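Local coordinates for nicastrin (Dictyostelium purpureum, PDB 4R12), which is probably an essential subunit of the gamma-secretase complex, the endoprotease that cleaves membrane proteins such as Notch receptors and amyloid precursor protein within the membrane, at residues W201-S206 with N260-F265. Numbering follows the deposited sequence.
Sequences WSSFSS and NKEVVF
Ser202 and Phe265 form an antiparallel, hydrogen-bonded pair where strands 192-203 and 262-268 run side by side: Ser202 N donates to Phe265 O at 2.9 Å, and Phe265 N returns a straighter bond to Ser202 O at 2.8 Å (N-H...O 167°). Beyond this pair the strands part, and a water takes over the pairing, accepting from Phe204 N and donating to Val263 O. Ser203 suits this exit because its hydroxyl, anti to its own backbone N (chi1 167°), accepts from Ser205 N at 3.1 Å, an ST turn that bends the chain. After the turn, Ser205 points its side chain toward strand 262-268. The bend of Glu262 at chi2 (-78°) places CD, and with it the carboxylate, near Ser205; OE1 accepts from Ser205 OG through its syn lone pair at 2.5 Å. The other carboxylate oxygen, OE2, accepts from Asp209 N, so the group is gripped at both oxygens. An alanine in place of Glu262 would probably leave the Ser205 hydroxyl and the Asp209 amide without these acceptors and let the turn shift.

Aromatic side chains pack on both faces of the strand pair, Phe204 joining from the loop. On the face of Ser202, the Phe265 ring meets Phe204 obliquely, CE2 to CE2 at 3.8 Å, while Val263 CG1 lies against one of its faces toward the rim; helix 234-252 packs on both phenylalanines, and the Phe204 ring, apolar yet rich in pi electrons, also takes Arg256 in a cation-pi contact. On the other face Val264, whose beta-branched side chain suits a strand, offers CG1 to Trp201 CE3 at 4.1 Å; the broad indole also meets His544 and Phe281. Apolar packing thus buries the contact, while Ser203, Glu262 and water take up backbone groups where regular pairing gives out.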
ATOM      1  N   TRP A 201       8.128  -9.501   8.412  1.00 22.01           N
ATOM      2  CA  TRP A 201       9.456  -9.921   7.957  1.00 24.92           C
ATOM      3  C   TRP A 201       9.648 -11.416   8.148  1.00 24.96           C
ATOM      4  O   TRP A 201       8.926 -12.070   8.919  1.00 25.94           O
ATOM      5  CB  TRP A 201      10.574  -9.134   8.673  1.00 24.62           C
ATOM      6  CG  TRP A 201      10.665  -9.336  10.156  1.00 25.70           C
ATOM      7  CD1 TRP A 201       9.993  -8.642  11.121  1.00 27.62           C
ATOM      8  CD2 TRP A 201      11.500 -10.274  10.848  1.00 28.88           C
ATOM      9  NE1 TRP A 201      10.342  -9.100  12.369  1.00 29.88           N
ATOM     10  CE2 TRP A 201      11.260 -10.105  12.228  1.00 29.40           C
ATOM     11  CE3 TRP A 201      12.403 -11.261  10.435  1.00 30.25           C
ATOM     12  CZ2 TRP A 201      11.901 -10.879  13.197  1.00 31.87           C
ATOM     13  CZ3 TRP A 201      13.036 -12.027  11.402  1.00 30.75           C
ATOM     14  CH2 TRP A 201      12.788 -11.823  12.765  1.00 31.59           C
ATOM     15  N   SER A 202      10.626 -11.966   7.439  1.00 24.30           N
ATOM     16  CA  SER A 202      10.760 -13.411   7.370  1.00 25.72           C
ATOM     17  C   SER A 202      12.163 -13.817   6.991  1.00 27.83           C
ATOM     18  O   SER A 202      12.839 -13.117   6.239  1.00 26.79           O
ATOM     19  CB  SER A 202       9.773 -13.993   6.356  1.00 24.98           C
ATOM     20  OG  SER A 202       9.896 -15.405   6.276  1.00 25.65           O
ATOM     21  N   SER A 203      12.570 -14.976   7.504  1.00 25.45           N
ATOM     22  CA  SER A 203      13.808 -15.629   7.119  1.00 26.81           C
ATOM     23  C   SER A 203      13.543 -17.132   6.979  1.00 28.63           C
ATOM     24  O   SER A 203      12.723 -17.676   7.711  1.00 30.33           O
ATOM     25  CB  SER A 203      14.901 -15.363   8.155  1.00 30.32           C
ATOM     26  OG  SER A 203      16.008 -16.220   7.945  1.00 33.49           O
ATOM     27  N   PHE A 204      14.203 -17.785   6.027  1.00 29.01           N
ATOM     28  CA  PHE A 204      14.129 -19.244   5.914  1.00 29.75           C
ATOM     29  C   PHE A 204      14.833 -19.946   7.079  1.00 31.83           C
ATOM     30  O   PHE A 204      14.528 -21.107   7.365  1.00 33.03           O
ATOM     31  CB  PHE A 204      14.742 -19.730   4.594  1.00 30.14           C
ATOM     32  CG  PHE A 204      13.857 -19.531   3.390  1.00 29.13           C
ATOM     33  CD1 PHE A 204      12.735 -20.333   3.187  1.00 28.55           C
ATOM     34  CD2 PHE A 204      14.163 -18.560   2.442  1.00 28.12           C
ATOM     35  CE1 PHE A 204      11.927 -20.161   2.069  1.00 24.68           C
ATOM     36  CE2 PHE A 204      13.356 -18.380   1.315  1.00 25.77           C
ATOM     37  CZ  PHE A 204      12.243 -19.185   1.124  1.00 25.52           C
ATOM     38  N   SER A 205      15.784 -19.272   7.733  1.00 29.24           N
ATOM     39  CA  SER A 205      16.478 -19.880   8.876  1.00 33.88           C
ATOM     40  C   SER A 205      15.530 -19.949  10.060  1.00 32.52           C
ATOM     41  O   SER A 205      14.821 -18.985  10.332  1.00 30.67           O
ATOM     42  CB  SER A 205      17.736 -19.091   9.268  1.00 33.66           C
ATOM     43  OG  SER A 205      18.615 -18.936   8.166  1.00 34.43           O
ATOM     44  N   SER A 206      15.519 -21.079  10.763  1.00 31.88           N
ATOM     45  CA  SER A 206      14.636 -21.244  11.915  1.00 33.88           C
ATOM     46  C   SER A 206      15.067 -20.283  13.020  1.00 33.86           C
ATOM     47  O   SER A 206      14.258 -19.770  13.792  1.00 33.17           O
ATOM     48  CB  SER A 206      14.653 -22.697  12.411  1.00 35.57           C
ATOM     49  OG  SER A 206      15.909 -23.047  12.966  1.00 37.20           O
ATOM     50  N   ASN A 260      26.241 -18.314   2.830  1.00 38.44           N
ATOM     51  CA  ASN A 260      27.087 -17.944   3.959  1.00 38.37           C
ATOM     52  C   ASN A 260      26.597 -16.657   4.610  1.00 37.79           C
ATOM     53  O   ASN A 260      27.197 -16.159   5.555  1.00 36.39           O
ATOM     54  CB  ASN A 260      28.553 -17.821   3.520  1.00 38.46           C
ATOM     55  CG  ASN A 260      28.777 -16.729   2.487  1.00 39.16           C
ATOM     56  OD1 ASN A 260      27.860 -16.326   1.781  1.00 37.41           O
ATOM     57  ND2 ASN A 260      30.012 -16.248   2.395  1.00 45.21           N
ATOM     58  N   LYS A 261      25.483 -16.133   4.108  1.00 37.72           N
ATOM     59  CA  LYS A 261      24.839 -14.969   4.709  1.00 34.37           C
ATOM     60  C   LYS A 261      23.373 -15.259   4.978  1.00 36.12           C
ATOM     61  O   LYS A 261      22.774 -16.116   4.330  1.00 35.26           O
ATOM     62  CB  LYS A 261      24.975 -13.748   3.805  1.00 35.47           C
ATOM     63  CG  LYS A 261      26.433 -13.287   3.593  1.00 36.59           C
ATOM     64  CD  LYS A 261      26.487 -11.915   2.944  1.00 36.87           C
ATOM     65  CE  LYS A 261      27.925 -11.483   2.673  1.00 37.75           C
ATOM     66  NZ  LYS A 261      27.932 -10.150   2.014  1.00 38.34           N
ATOM     67  N   GLU A 262      22.796 -14.555   5.942  1.00 33.88           N
ATOM     68  CA  GLU A 262      21.368 -14.673   6.192  1.00 32.60           C
ATOM     69  C   GLU A 262      20.619 -13.766   5.230  1.00 32.11           C
ATOM     70  O   GLU A 262      21.112 -12.691   4.875  1.00 33.55           O
ATOM     71  CB  GLU A 262      21.036 -14.300   7.639  1.00 35.22           C
ATOM     72  CG  GLU A 262      21.669 -15.198   8.678  1.00 36.11           C
ATOM     73  CD  GLU A 262      20.950 -16.526   8.843  1.00 39.11           C
ATOM     74  OE1 GLU A 262      19.943 -16.778   8.142  1.00 37.24           O
ATOM     75  OE2 GLU A 262      21.396 -17.321   9.690  1.00 38.86           O
ATOM     76  N   VAL A 263      19.442 -14.191   4.793  1.00 30.98           N
ATOM     77  CA  VAL A 263      18.588 -13.300   4.025  1.00 29.80           C
ATOM     78  C   VAL A 263      17.310 -13.054   4.808  1.00 27.15           C
ATOM     79  O   VAL A 263      16.653 -13.998   5.261  1.00 28.98           O
ATOM     80  CB  VAL A 263      18.253 -13.863   2.622  1.00 31.02           C
ATOM     81  CG1 VAL A 263      17.325 -12.913   1.887  1.00 27.05           C
ATOM     82  CG2 VAL A 263      19.533 -14.058   1.812  1.00 29.12           C
ATOM     83  N   VAL A 264      16.979 -11.780   4.982  1.00 28.04           N
ATOM     84  CA  VAL A 264      15.733 -11.373   5.613  1.00 25.82           C
ATOM     85  C   VAL A 264      14.872 -10.630   4.594  1.00 24.66           C
ATOM     86  O   VAL A 264      15.329  -9.688   3.953  1.00 24.61           O
ATOM     87  CB  VAL A 264      15.979 -10.471   6.845  1.00 24.97           C
ATOM     88  CG1 VAL A 264      14.676  -9.835   7.318  1.00 24.34           C
ATOM     89  CG2 VAL A 264      16.615 -11.271   7.967  1.00 27.03           C
ATOM     90  N   PHE A 265      13.630 -11.075   4.439  1.00 25.54           N
ATOM     91  CA  PHE A 265      12.695 -10.415   3.539  1.00 24.57           C
ATOM     92  C   PHE A 265      11.781  -9.545   4.372  1.00 24.31           C
ATOM     93  O   PHE A 265      11.239 -10.011   5.382  1.00 24.27           O
ATOM     94  CB  PHE A 265      11.880 -11.444   2.737  1.00 24.45           C
ATOM     95  CG  PHE A 265      12.729 -12.461   2.017  1.00 24.71           C
ATOM     96  CD1 PHE A 265      13.246 -12.185   0.757  1.00 25.78           C
ATOM     97  CD2 PHE A 265      13.014 -13.681   2.601  1.00 25.69           C
ATOM     98  CE1 PHE A 265      14.028 -13.113   0.091  1.00 25.10           C
ATOM     99  CE2 PHE A 265      13.796 -14.621   1.940  1.00 25.61           C
ATOM    100  CZ  PHE A 265      14.303 -14.329   0.683  1.00 26.90           C
TER
HETATM  101  O   HOH W   1      16.161 -16.447   4.259  1.00 28.17           O